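Local coordinates for protein type III effector NopAA (Sinorhizobium fredii USDA 257, PDB 6SDU) that hydrolyses xyloglucan as a type III secreted effector of the glycoside hydrolase 12 family, and binds cellobiose in its substrate cleft, at residues R31-W36 with V52-W58; V60-N66 with S220-N226; L90-Q96 with N185-I191; N128-S132 with W162-E166. One frame throughout, in Å; residues are numbered along the deposited sequence.

Interaction 1 (R31-W36 with V52-W58); sequences RDGYSW and VSGVNRW
Trp36 meets Val52 and Trp58 between the two packed sheets of the beta-sandwich, the jelly-roll fold of glycoside hydrolase family 12, and Val55 in a turn at the margin. Trp36 lies on strand 34-40 of one sheet. The other three belong to the hairpin of strands 48-54 and 57-62 in the second sheet. Trp36 CB lies 3.9 Å from Val52 CG2. The ring then turns one face to Val52. Val52 CG2 sits over the five-membered ring of Trp36, 3.6 Å from its centroid, in a CH-pi contact. The other methyl, Val52 CG1, lies over the middle of the indole, 3.7 Å from Trp36 CE2. On the pyrrole side, Trp36 NE1 comes edge-on to the face of Trp58, 3.4 Å from Trp58 CD1. This is an edge-to-face pair with planes at 70°. Trp58 has CG between its backbone N and carbonyl carbon (chi1 66°), which places its ring against that edge. Trp58 is also stacked with Phe229. On the benzo side, Trp36 CZ2 lies near the carbonyl oxygen of Val55. The hairpin closes through the type I turn Gly54 to Arg57, and a classic beta bulge sets Ser53 and Gly54 opposite Arg57. Val55 in this turn touches the type I' turn from Arg31 to Tyr34. Its O lies over one face of the Tyr34 ring, and Val55 CG1 reaches Arg31 CG at 4.0 Å.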
loop_
_atom_site.group_PDB
_atom_site.type_symbol
_atom_site.label_atom_id
_atom_site.label_comp_id
_atom_site.label_asym_id
_atom_site.label_seq_id
_atom_site.Cartn_x
_atom_site.Cartn_y
_atom_site.Cartn_z
ATOM N N ARG A 31 -15.321 11.357 2.957
ATOM C CA ARG A 31 -15.567 12.773 2.708
ATOM C C ARG A 31 -14.967 13.143 1.352
ATOM O O ARG A 31 -13.812 12.800 1.079
ATOM C CB ARG A 31 -14.978 13.668 3.814
ATOM C CG ARG A 31 -15.237 15.154 3.531
ATOM C CD ARG A 31 -15.080 16.033 4.753
ATOM N NE ARG A 31 -16.008 15.678 5.829
ATOM C CZ ARG A 31 -16.097 16.338 6.988
ATOM N NH1 ARG A 31 -15.268 17.362 7.242
ATOM N NH2 ARG A 31 -16.978 15.939 7.908
ATOM N N ASP A 32 -15.780 13.744 0.475
ATOM C CA ASP A 32 -15.317 14.287 -0.813
ATOM C C ASP A 32 -14.589 13.260 -1.670
ATOM O O ASP A 32 -13.558 13.562 -2.279
ATOM C CB ASP A 32 -14.407 15.509 -0.624
ATOM C CG ASP A 32 -15.141 16.731 -0.101
ATOM O OD1 ASP A 32 -16.378 16.812 -0.255
ATOM O OD2 ASP A 32 -14.460 17.633 0.436
ATOM N N GLY A 33 -15.108 12.040 -1.737
ATOM C CA GLY A 33 -14.457 11.046 -2.573
ATOM C C GLY A 33 -13.331 10.269 -1.921
ATOM O O GLY A 33 -12.812 9.328 -2.539
ATOM N N TYR A 34 -12.879 10.669 -0.738
ATOM C CA TYR A 34 -11.865 9.913 -0.026
ATOM C C TYR A 34 -12.564 9.133 1.074
ATOM O O TYR A 34 -13.525 9.622 1.678
ATOM C CB TYR A 34 -10.791 10.832 0.568
ATOM C CG TYR A 34 -9.881 11.515 -0.439
ATOM C CD1 TYR A 34 -10.291 12.664 -1.125
ATOM C CD2 TYR A 34 -8.594 11.033 -0.686
ATOM C CE1 TYR A 34 -9.449 13.300 -2.038
ATOM C CE2 TYR A 34 -7.748 11.664 -1.596
ATOM C CZ TYR A 34 -8.181 12.794 -2.273
ATOM O OH TYR A 34 -7.343 13.411 -3.180
ATOM N N SER A 35 -12.102 7.917 1.326
ATOM C CA SER A 35 -12.587 7.162 2.470
ATOM C C SER A 35 -11.402 6.640 3.267
ATOM O O SER A 35 -10.299 6.458 2.736
ATOM C CB SER A 35 -13.537 6.023 2.056
ATOM O OG SER A 35 -12.877 5.045 1.284
ATOM N N TRP A 36 -11.625 6.468 4.567
ATOM C CA TRP A 36 -10.611 5.970 5.492
ATOM C C TRP A 36 -11.149 4.727 6.184
ATOM O O TRP A 36 -12.306 4.717 6.619
ATOM C CB TRP A 36 -10.234 7.040 6.517
ATOM C CG TRP A 36 -9.532 8.254 5.917
ATOM C CD1 TRP A 36 -8.174 8.487 5.864
ATOM C CD2 TRP A 36 -10.154 9.396 5.310
ATOM N NE1 TRP A 36 -7.925 9.696 5.248
ATOM C CE2 TRP A 36 -9.117 10.278 4.908
ATOM C CE3 TRP A 36 -11.486 9.765 5.070
ATOM C CZ2 TRP A 36 -9.374 11.497 4.263
ATOM C CZ3 TRP A 36 -11.742 10.977 4.445
ATOM C CH2 TRP A 36 -10.686 11.828 4.040
ATOM N N VAL A 52 -8.576 11.272 11.381
ATOM C CA VAL A 52 -8.547 12.025 10.130
ATOM C C VAL A 52 -8.673 13.503 10.448
ATOM O O VAL A 52 -9.647 13.929 11.088
ATOM C CB VAL A 52 -9.657 11.585 9.170
ATOM C CG1 VAL A 52 -9.558 12.393 7.892
ATOM C CG2 VAL A 52 -9.550 10.101 8.905
ATOM N N SER A 53 -7.704 14.293 9.992
ATOM C CA SER A 53 -7.773 15.724 10.241
ATOM C C SER A 53 -8.398 16.510 9.091
ATOM O O SER A 53 -8.886 17.623 9.313
ATOM C CB SER A 53 -6.365 16.257 10.515
ATOM O OG SER A 53 -6.420 17.638 10.772
ATOM N N GLY A 54 -8.493 15.919 7.911
ATOM C CA GLY A 54 -9.003 16.582 6.722
ATOM C C GLY A 54 -8.754 15.661 5.550
ATOM O O GLY A 54 -8.101 14.618 5.693
ATOM N N VAL A 55 -9.245 16.068 4.373
ATOM C CA VAL A 55 -9.251 15.124 3.247
ATOM C C VAL A 55 -7.848 14.671 2.871
ATOM O O VAL A 55 -7.654 13.534 2.419
ATOM C CB VAL A 55 -9.972 15.729 2.015
ATOM C CG1 VAL A 55 -11.467 15.616 2.164
ATOM C CG2 VAL A 55 -9.579 17.172 1.815
ATOM N N ASN A 56 -6.848 15.512 3.089
ATOM C CA ASN A 56 -5.483 15.183 2.714
ATOM C C ASN A 56 -4.573 14.761 3.868
ATOM O O ASN A 56 -3.421 14.404 3.611
ATOM C CB ASN A 56 -4.898 16.340 1.897
ATOM C CG ASN A 56 -5.702 16.582 0.598
ATOM O OD1 ASN A 56 -5.995 15.640 -0.158
ATOM N ND2 ASN A 56 -6.075 17.838 0.355
ATOM N N ARG A 57 -5.022 14.802 5.126
ATOM C CA ARG A 57 -4.117 14.553 6.252
ATOM C C ARG A 57 -4.767 13.640 7.284
ATOM O O ARG A 57 -5.837 13.949 7.808
ATOM C CB ARG A 57 -3.697 15.860 6.925
ATOM C CG ARG A 57 -2.752 15.669 8.082
ATOM C CD ARG A 57 -2.529 16.972 8.810
ATOM N NE ARG A 57 -1.632 17.845 8.063
ATOM C CZ ARG A 57 -0.362 18.056 8.391
ATOM N NH1 ARG A 57 0.148 17.454 9.462
ATOM N NH2 ARG A 57 0.394 18.865 7.652
ATOM N N TRP A 58 -4.068 12.554 7.622
ATOM C CA TRP A 58 -4.562 11.550 8.549
ATOM C C TRP A 58 -3.397 10.872 9.260
ATOM O O TRP A 58 -2.219 11.112 8.959
ATOM C CB TRP A 58 -5.458 10.523 7.842
ATOM C CG TRP A 58 -4.822 9.642 6.833
ATOM C CD1 TRP A 58 -4.513 9.963 5.525
ATOM C CD2 TRP A 58 -4.501 8.251 6.989
ATOM N NE1 TRP A 58 -3.985 8.860 4.885
ATOM C CE2 TRP A 58 -3.963 7.801 5.755
ATOM C CE3 TRP A 58 -4.624 7.343 8.044
ATOM C CZ2 TRP A 58 -3.550 6.475 5.555
ATOM C CZ3 TRP A 58 -4.178 6.039 7.857
ATOM C CH2 TRP A 58 -3.655 5.613 6.617
#

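Interaction 2 (V60-N66 with S220-N226); sequences VWSDQPN and SSPGGKN
The Trp61 indole meets Gly224 CA and Lys225 O obliquely, with Trp61 NE1 3.4 Å from Gly224 CA. It lies where strand 57-62 ends beside the start of strand 225-236, antiparallel neighbours in the beta-sandwich. At the indole N-H a water accepts from Trp61 NE1 and donates to Gly223 O. The Asp63 carboxylate receives Gly223 N from above its plane, at Asp63 OD1 (3.1 Å). The amide of Gln64 holds Ser62 OG nearly in its own plane through NE2, while its OE1 accepts from Gly46 N. Trp61 and Asn226 form a non-hydrogen-bonded pair, and Ser62 and Lys225 a hydrogen-bonded one. Past them, a type II turn from Ser221 to Gly224 is clasped by residues 62-64. Ser221 OG sits between its backbone N and carbonyl carbon (chi1 60°), which points it to the strand. Ser221 OG donates to Ser62 O at 2.7 Å and accepts from Gln64 N at 2.9 Å, the latter nearly straight at 168°. Ser62 O is gripped twice, since Lys225 N reaches it from the opposite face of the carbonyl plane. Gln64 O takes Ser221 N. At the far end, Ser220 OG donates to Asn66 OD1 at 3.2 Å.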
loop_
_atom_site.group_PDB
_atom_site.type_symbol
_atom_site.label_atom_id
_atom_site.label_comp_id
_atom_site.label_asym_id
_atom_site.label_seq_id
_atom_site.Cartn_x
_atom_site.Cartn_y
_atom_site.Cartn_z
ATOM N N VAL A 60 -2.506 7.189 12.037
ATOM C CA VAL A 60 -2.902 5.944 12.690
ATOM C C VAL A 60 -1.817 5.516 13.682
ATOM O O VAL A 60 -0.614 5.619 13.396
ATOM C CB VAL A 60 -3.188 4.831 11.666
ATOM C CG1 VAL A 60 -1.957 4.576 10.803
ATOM C CG2 VAL A 60 -3.621 3.571 12.397
ATOM N N TRP A 61 -2.242 5.083 14.872
ATOM C CA TRP A 61 -1.371 4.464 15.875
ATOM C C TRP A 61 -1.798 3.026 16.098
ATOM O O TRP A 61 -2.994 2.749 16.178
ATOM C CB TRP A 61 -1.420 5.206 17.192
ATOM C CG TRP A 61 -0.721 4.534 18.334
ATOM C CD1 TRP A 61 0.599 4.742 18.764
ATOM C CD2 TRP A 61 -1.290 3.593 19.264
ATOM N NE1 TRP A 61 0.856 3.974 19.878
ATOM C CE2 TRP A 61 -0.277 3.278 20.223
ATOM C CE3 TRP A 61 -2.546 2.997 19.390
ATOM C CZ2 TRP A 61 -0.481 2.357 21.264
ATOM C CZ3 TRP A 61 -2.753 2.086 20.452
ATOM C CH2 TRP A 61 -1.719 1.788 21.376
ATOM N N SER A 62 -0.837 2.109 16.173
ATOM C CA SER A 62 -1.180 0.698 16.283
ATOM C C SER A 62 -0.150 -0.014 17.136
ATOM O O SER A 62 1.041 0.251 17.011
ATOM C CB SER A 62 -1.277 0.051 14.875
ATOM O OG SER A 62 -1.856 -1.246 14.899
ATOM N N ASP A 63 -0.615 -0.916 17.998
ATOM C CA ASP A 63 0.208 -1.758 18.877
ATOM C C ASP A 63 -0.072 -3.238 18.581
ATOM O O ASP A 63 -0.867 -3.876 19.277
ATOM C CB ASP A 63 -0.126 -1.410 20.353
ATOM C CG ASP A 63 0.664 -2.234 21.351
ATOM O OD1 ASP A 63 1.462 -3.096 20.932
ATOM O OD2 ASP A 63 0.477 -2.024 22.578
ATOM N N GLN A 64 0.591 -3.787 17.565
ATOM C CA GLN A 64 0.403 -5.169 17.127
ATOM C C GLN A 64 1.525 -6.071 17.643
ATOM O O GLN A 64 2.691 -5.643 17.702
ATOM C CB GLN A 64 0.338 -5.227 15.600
ATOM C CG GLN A 64 -0.793 -4.362 15.037
ATOM C CD GLN A 64 -2.145 -4.704 15.652
ATOM O OE1 GLN A 64 -2.460 -5.879 15.843
ATOM N NE2 GLN A 64 -2.964 -3.683 15.923
ATOM N N PRO A 65 1.220 -7.294 18.076
ATOM C CA PRO A 65 2.255 -8.135 18.691
ATOM C C PRO A 65 3.263 -8.669 17.685
ATOM O O PRO A 65 3.012 -8.759 16.472
ATOM C CB PRO A 65 1.450 -9.280 19.311
ATOM C CG PRO A 65 0.286 -9.435 18.374
ATOM C CD PRO A 65 -0.071 -8.011 17.976
ATOM N N ASN A 66 4.405 -9.086 18.233
ATOM C CA ASN A 66 5.510 -9.671 17.463
ATOM C C ASN A 66 5.220 -11.135 17.104
ATOM O O ASN A 66 5.832 -12.085 17.604
ATOM C CB ASN A 66 6.823 -9.569 18.221
ATOM C CG ASN A 66 8.000 -9.770 17.304
ATOM O OD1 ASN A 66 7.961 -9.339 16.155
ATOM N ND2 ASN A 66 8.999 -10.520 17.757
ATOM N N SER A 220 4.092 -6.148 12.903
ATOM C CA SER A 220 4.431 -6.035 14.319
ATOM C C SER A 220 4.723 -4.573 14.674
ATOM O O SER A 220 5.425 -3.884 13.930
ATOM C CB SER A 220 5.619 -6.958 14.607
ATOM O OG SER A 220 6.277 -6.644 15.811
ATOM N N SER A 221 4.164 -4.088 15.793
ATOM C CA SER A 221 4.499 -2.759 16.298
ATOM C C SER A 221 4.388 -2.743 17.820
ATOM O O SER A 221 3.706 -1.878 18.380
ATOM C CB SER A 221 3.586 -1.686 15.692
ATOM O OG SER A 221 2.228 -1.920 16.006
ATOM N N PRO A 222 5.073 -3.650 18.518
ATOM C CA PRO A 222 4.832 -3.821 19.956
ATOM C C PRO A 222 5.196 -2.558 20.724
ATOM O O PRO A 222 6.242 -1.947 20.491
ATOM C CB PRO A 222 5.743 -4.988 20.334
ATOM C CG PRO A 222 6.280 -5.517 19.035
ATOM C CD PRO A 222 6.256 -4.410 18.085
ATOM N N GLY A 223 4.330 -2.181 21.653
ATOM C CA GLY A 223 4.490 -0.945 22.387
ATOM C C GLY A 223 3.799 0.212 21.725
ATOM O O GLY A 223 3.778 1.314 22.289
ATOM N N GLY A 224 3.254 -0.001 20.530
ATOM C CA GLY A 224 2.554 1.047 19.827
ATOM C C GLY A 224 3.498 1.835 18.946
ATOM O O GLY A 224 4.555 2.270 19.405
ATOM N N LYS A 225 3.156 2.004 17.671
ATOM C CA LYS A 225 3.955 2.824 16.781
ATOM C C LYS A 225 3.016 3.718 15.981
ATOM O O LYS A 225 1.916 3.297 15.581
ATOM C CB LYS A 225 4.845 1.959 15.885
ATOM C CG LYS A 225 6.152 1.591 16.579
ATOM C CD LYS A 225 6.743 0.314 16.085
ATOM C CE LYS A 225 8.070 0.073 16.793
ATOM N NZ LYS A 225 8.024 0.558 18.189
ATOM N N ASN A 226 3.484 4.936 15.709
ATOM C CA ASN A 226 2.664 5.981 15.125
ATOM C C ASN A 226 3.078 6.228 13.682
ATOM O O ASN A 226 4.274 6.260 13.373
ATOM C CB ASN A 226 2.805 7.265 15.947
ATOM C CG ASN A 226 1.745 8.287 15.604
ATOM O OD1 ASN A 226 0.556 8.037 15.803
ATOM N ND2 ASN A 226 2.158 9.450 15.128
HETATM O O HOH W 1 2.879 3.771 22.409
#

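Interaction 3 (L90-Q96 with N185-I191); sequences LSSSFNQ and NSGTVDI
An antiparallel strand pair at one edge of a sheet joins Leu90-Gln96 to Asn185-Ile191; the axes of strands 90-96 and 186-190 come within 4.7 Å. Ser92 pairs with Val189 and Phe94 with Gly187, each through two backbone hydrogen bonds. Phe94 has CG between its backbone N and carbonyl carbon (chi1 63°). This swings the ring across to the partner strand, where Gly187 N sits 3.6 Å above the plane of the Phe94 ring, over its centre. Gly187 has no side chain to keep the ring off. Strand 186-190 is the outermost of the six-stranded sheet of the beta-sandwich, and strand 225-236 flanks 90-97 on its other side. The faces differ in character. Ser91, Ser93, Asn95, Ser186, Thr188 and Asp190 share one, where Ser93 OG and Thr188 OG1 are hydrogen-bonded at 3.2 Å. Ser92, Phe94 and Val189 share the other, toward strand 103-112 and Tyr108. At one end, Gln96 NE2 donates to Asn185 OD1 at 3.1 Å. The bond lies on a lone pair of OD1 and in both amide planes, which are 65° apart. Gln96 OE1 is held by Tyr214, and Asn185 OD1 also accepts from Asn124. At the other end, Asp190 N-caps helix 191-200, and Ile191 CB packs on Leu90 CG at 4.0 Å.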
loop_
_atom_site.group_PDB
_atom_site.type_symbol
_atom_site.label_atom_id
_atom_site.label_comp_id
_atom_site.label_asym_id
_atom_site.label_seq_id
_atom_site.Cartn_x
_atom_site.Cartn_y
_atom_site.Cartn_z
ATOM N N LEU A 90 -3.123 9.892 -13.988
ATOM C CA LEU A 90 -3.402 9.223 -12.713
ATOM C C LEU A 90 -2.107 9.230 -11.907
ATOM O O LEU A 90 -1.227 8.384 -12.099
ATOM C CB LEU A 90 -3.939 7.809 -12.896
ATOM C CG LEU A 90 -4.349 7.108 -11.588
ATOM C CD1 LEU A 90 -5.331 7.948 -10.766
ATOM C CD2 LEU A 90 -4.951 5.750 -11.867
ATOM N N SER A 91 -2.000 10.190 -11.005
ATOM C CA SER A 91 -0.820 10.345 -10.178
ATOM C C SER A 91 -1.239 10.557 -8.730
ATOM O O SER A 91 -2.402 10.844 -8.426
ATOM C CB SER A 91 0.028 11.517 -10.649
ATOM O OG SER A 91 -0.703 12.714 -10.474
ATOM N N SER A 92 -0.283 10.384 -7.829
ATOM C CA SER A 92 -0.554 10.541 -6.410
ATOM C C SER A 92 0.662 11.129 -5.708
ATOM O O SER A 92 1.806 10.858 -6.093
ATOM C CB SER A 92 -0.940 9.187 -5.795
ATOM O OG SER A 92 -1.510 9.350 -4.518
ATOM N N SER A 93 0.407 11.964 -4.694
ATOM C CA SER A 93 1.454 12.545 -3.855
ATOM C C SER A 93 1.304 12.074 -2.416
ATOM O O SER A 93 0.190 12.042 -1.892
ATOM C CB SER A 93 1.401 14.069 -3.881
ATOM O OG SER A 93 1.776 14.542 -5.159
ATOM N N PHE A 94 2.426 11.743 -1.764
ATOM C CA PHE A 94 2.437 11.296 -0.371
ATOM C C PHE A 94 3.533 12.015 0.409
ATOM O O PHE A 94 4.580 12.361 -0.141
ATOM C CB PHE A 94 2.637 9.770 -0.263
ATOM C CG PHE A 94 3.971 9.282 -0.799
ATOM C CD1 PHE A 94 4.163 9.103 -2.165
ATOM C CD2 PHE A 94 5.019 8.969 0.067
ATOM C CE1 PHE A 94 5.377 8.659 -2.674
ATOM C CE2 PHE A 94 6.244 8.512 -0.430
ATOM C CZ PHE A 94 6.417 8.363 -1.814
ATOM N N ASN A 95 3.252 12.308 1.673
ATOM C CA ASN A 95 4.236 12.843 2.607
ATOM C C ASN A 95 3.958 12.217 3.971
ATOM O O ASN A 95 2.858 12.378 4.503
ATOM C CB ASN A 95 4.145 14.370 2.662
ATOM C CG ASN A 95 5.172 14.983 3.581
ATOM O OD1 ASN A 95 6.301 14.508 3.672
ATOM N ND2 ASN A 95 4.774 16.031 4.294
ATOM N N GLN A 96 4.939 11.529 4.558
ATOM C CA GLN A 96 4.643 10.771 5.771
ATOM C C GLN A 96 5.772 10.855 6.801
ATOM O O GLN A 96 6.910 11.213 6.494
ATOM C CB GLN A 96 4.361 9.304 5.437
ATOM C CG GLN A 96 5.618 8.534 4.986
ATOM C CD GLN A 96 5.336 7.569 3.865
ATOM O OE1 GLN A 96 4.231 7.541 3.321
ATOM N NE2 GLN A 96 6.335 6.755 3.520
ATOM N N ASN A 185 10.085 8.986 2.242
ATOM C CA ASN A 185 8.893 9.384 2.991
ATOM C C ASN A 185 8.106 10.507 2.332
ATOM O O ASN A 185 7.137 11.000 2.929
ATOM C CB ASN A 185 9.246 9.782 4.432
ATOM C CG ASN A 185 9.539 8.572 5.306
ATOM O OD1 ASN A 185 8.846 7.553 5.217
ATOM N ND2 ASN A 185 10.567 8.667 6.152
ATOM N N SER A 186 8.526 10.976 1.165
ATOM C CA SER A 186 7.734 11.927 0.399
ATOM C C SER A 186 8.076 11.742 -1.072
ATOM O O SER A 186 9.228 11.457 -1.419
ATOM C CB SER A 186 7.976 13.377 0.843
ATOM O OG SER A 186 9.241 13.827 0.404
ATOM N N GLY A 187 7.087 11.927 -1.933
ATOM C CA GLY A 187 7.303 11.720 -3.349
ATOM C C GLY A 187 5.992 11.771 -4.108
ATOM O O GLY A 187 4.939 12.058 -3.546
ATOM N N THR A 188 6.088 11.484 -5.405
ATOM C CA THR A 188 4.945 11.472 -6.313
ATOM C C THR A 188 5.070 10.269 -7.232
ATOM O O THR A 188 6.151 10.019 -7.771
ATOM C CB THR A 188 4.891 12.761 -7.145
ATOM O OG1 THR A 188 4.737 13.896 -6.276
ATOM C CG2 THR A 188 3.737 12.725 -8.136
ATOM N N VAL A 189 3.983 9.526 -7.410
ATOM C CA VAL A 189 3.989 8.347 -8.273
ATOM C C VAL A 189 3.065 8.576 -9.458
ATOM O O VAL A 189 1.944 9.075 -9.304
ATOM C CB VAL A 189 3.562 7.073 -7.517
ATOM C CG1 VAL A 189 4.675 6.584 -6.606
ATOM C CG2 VAL A 189 2.311 7.346 -6.728
ATOM N N ASP A 190 3.525 8.165 -10.635
ATOM C CA ASP A 190 2.732 8.204 -11.859
ATOM C C ASP A 190 2.145 6.806 -11.998
ATOM O O ASP A 190 2.776 5.890 -12.534
ATOM C CB ASP A 190 3.589 8.624 -13.048
ATOM C CG ASP A 190 2.823 8.606 -14.372
ATOM O OD1 ASP A 190 1.597 8.329 -14.368
ATOM O OD2 ASP A 190 3.468 8.845 -15.424
ATOM N N ILE A 191 0.940 6.635 -11.450
ATOM C CA ILE A 191 0.300 5.324 -11.441
ATOM C C ILE A 191 -0.078 4.907 -12.858
ATOM O O ILE A 191 0.083 3.739 -13.243
ATOM C CB ILE A 191 -0.903 5.330 -10.474
ATOM C CG1 ILE A 191 -0.415 5.692 -9.061
ATOM C CG2 ILE A 191 -1.614 3.969 -10.459
ATOM C CD1 ILE A 191 -1.508 5.892 -8.024
HETATM O O HOH W 2 -0.483 10.265 -14.642
#

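Interaction 4 (N128-S132 with W162-E166); sequences NSDGS and WNVFE
Asn163 and Phe165 both carry CG beside the backbone N, opposite the carbonyl carbon (chi1 -76° and -61°), and both extend from one side of their strand to the turn at Ser129-Gly131. Asn163 ND2 donates to Ser129 O at 2.7 Å, an almost straight bond at 163°. The oxygen lies close to the amide plane of Asn163. Relative to the Ser129 carbonyl, the donor stands above the plane, not on a lone pair. The other end of the amide is held too, since Asn163 OD1 accepts from Asn154 N. This fixes which way the amide is turned. Phe165 presents its edge to the same carbonyl, with Phe165 CZ 3.5 Å from Ser129 O near the ring plane. Ser129 O therefore meets both side chains. The ring also packs on Gly131, with Phe165 CE2 3.9 Å from Gly131 CA. The contact joins strand 160-168 of the larger, nine-stranded sheet of the sandwich to the long loop after strand 117-125. Phe165 also touches Pro137, which lines the glucose-binding pocket, and its side chain is about 9 Å from the bound sugar. Within the loop, Asn128 to Gly131 form a type I turn closed by Gly131 N to Asn128 O. An Asx turn overlaps its end: Asp130 OD1 accepts from Ser132 N at 3.0 Å, and takes Ser132 OG on its syn lone pair at 2.7 Å.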
loop_
_atom_site.group_PDB
_atom_site.type_symbol
_atom_site.label_atom_id
_atom_site.label_comp_id
_atom_site.label_asym_id
_atom_site.label_seq_id
_atom_site.Cartn_x
_atom_site.Cartn_y
_atom_site.Cartn_z
ATOM N N ASN A 128 13.905 -5.333 3.027
ATOM C CA ASN A 128 14.790 -4.805 1.982
ATOM C C ASN A 128 14.188 -4.969 0.587
ATOM O O ASN A 128 13.357 -5.855 0.351
ATOM C CB ASN A 128 16.161 -5.470 2.023
ATOM C CG ASN A 128 16.752 -5.500 3.437
ATOM O OD1 ASN A 128 17.022 -6.573 3.971
ATOM N ND2 ASN A 128 16.922 -4.333 4.049
ATOM N N SER A 129 14.646 -4.121 -0.352
ATOM C CA SER A 129 14.147 -4.137 -1.730
ATOM C C SER A 129 14.459 -5.434 -2.466
ATOM O O SER A 129 13.820 -5.711 -3.488
ATOM C CB SER A 129 14.707 -2.952 -2.527
ATOM O OG SER A 129 16.108 -3.057 -2.703
ATOM N N ASP A 130 15.434 -6.225 -2.002
ATOM C CA ASP A 130 15.769 -7.494 -2.650
ATOM C C ASP A 130 14.841 -8.652 -2.259
ATOM O O ASP A 130 15.098 -9.793 -2.675
ATOM C CB ASP A 130 17.232 -7.872 -2.343
ATOM C CG ASP A 130 17.484 -8.164 -0.867
ATOM O OD1 ASP A 130 16.528 -8.190 -0.058
ATOM O OD2 ASP A 130 18.661 -8.366 -0.507
ATOM N N GLY A 131 13.800 -8.392 -1.460
ATOM C CA GLY A 131 12.842 -9.393 -1.007
ATOM C C GLY A 131 13.118 -10.047 0.340
ATOM O O GLY A 131 12.380 -10.962 0.733
ATOM N N SER A 132 14.137 -9.609 1.071
ATOM C CA SER A 132 14.454 -10.158 2.381
ATOM C C SER A 132 14.056 -9.161 3.464
ATOM O O SER A 132 13.717 -8.007 3.180
ATOM C CB SER A 132 15.945 -10.505 2.483
ATOM O OG SER A 132 16.733 -9.329 2.419
ATOM N N TRP A 162 12.382 0.518 -9.056
ATOM C CA TRP A 162 11.685 -0.465 -8.250
ATOM C C TRP A 162 12.212 -1.855 -8.540
ATOM O O TRP A 162 12.782 -2.112 -9.600
ATOM C CB TRP A 162 10.173 -0.466 -8.521
ATOM C CG TRP A 162 9.482 0.862 -8.591
ATOM C CD1 TRP A 162 9.400 1.674 -9.669
ATOM C CD2 TRP A 162 8.705 1.496 -7.558
ATOM N NE1 TRP A 162 8.645 2.787 -9.380
ATOM C CE2 TRP A 162 8.211 2.704 -8.087
ATOM C CE3 TRP A 162 8.396 1.167 -6.235
ATOM C CZ2 TRP A 162 7.421 3.580 -7.347
ATOM C CZ3 TRP A 162 7.608 2.046 -5.495
ATOM C CH2 TRP A 162 7.136 3.235 -6.052
ATOM N N ASN A 163 11.990 -2.753 -7.580
ATOM C CA ASN A 163 12.097 -4.197 -7.765
ATOM C C ASN A 163 10.681 -4.766 -7.799
ATOM O O ASN A 163 9.835 -4.364 -6.987
ATOM C CB ASN A 163 12.902 -4.846 -6.642
ATOM C CG ASN A 163 14.390 -4.623 -6.789
ATOM O OD1 ASN A 163 14.879 -4.377 -7.895
ATOM N ND2 ASN A 163 15.125 -4.709 -5.671
ATOM N N VAL A 164 10.407 -5.642 -8.779
ATOM C CA VAL A 164 9.068 -6.150 -9.061
ATOM C C VAL A 164 8.948 -7.602 -8.618
ATOM O O VAL A 164 9.821 -8.430 -8.915
ATOM C CB VAL A 164 8.728 -5.992 -10.553
ATOM C CG1 VAL A 164 7.281 -6.437 -10.841
ATOM C CG2 VAL A 164 8.920 -4.544 -10.936
ATOM N N PHE A 165 7.847 -7.912 -7.925
ATOM C CA PHE A 165 7.578 -9.242 -7.405
ATOM C C PHE A 165 6.206 -9.712 -7.872
ATOM O O PHE A 165 5.300 -8.898 -8.095
ATOM C CB PHE A 165 7.639 -9.249 -5.887
ATOM C CG PHE A 165 8.962 -8.874 -5.346
ATOM C CD1 PHE A 165 9.319 -7.543 -5.218
ATOM C CD2 PHE A 165 9.867 -9.864 -4.959
ATOM C CE1 PHE A 165 10.570 -7.197 -4.720
ATOM C CE2 PHE A 165 11.111 -9.530 -4.453
ATOM C CZ PHE A 165 11.466 -8.197 -4.326
ATOM N N GLU A 166 6.057 -11.036 -8.016
ATOM C CA GLU A 166 4.812 -11.622 -8.494
ATOM C C GLU A 166 4.338 -12.758 -7.596
ATOM O O GLU A 166 5.109 -13.667 -7.275
ATOM C CB GLU A 166 4.949 -12.149 -9.919
ATOM C CG GLU A 166 3.627 -12.694 -10.482
ATOM C CD GLU A 166 3.799 -13.473 -11.793
ATOM O OE1 GLU A 166 2.778 -13.949 -12.335
ATOM O OE2 GLU A 166 4.948 -13.612 -12.270
#

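In the fold
The four contacts span both sheets of the beta-sandwich. Interactions 1 and 2 follow each other along the chain and share strand 57-62, with centres 22 Å apart. Interactions 2 and 3 lie in the six-stranded sheet, where strands 225-236 and 90-97 are neighbours; their centres are 25 Å apart. In sequence, residues 60-66 and 220-226 enclose interaction 3, which in turn encloses interaction 4. Interaction 4 ties a loop to strand 160-168 of the nine-stranded sheet, near the sugar site and across the chain's centre from interaction 1. Val189 CG1 packs on Trp162 CZ2 (4.1 Å), so interactions 3 and 4 meet across the sandwich, which interaction 1 also spans.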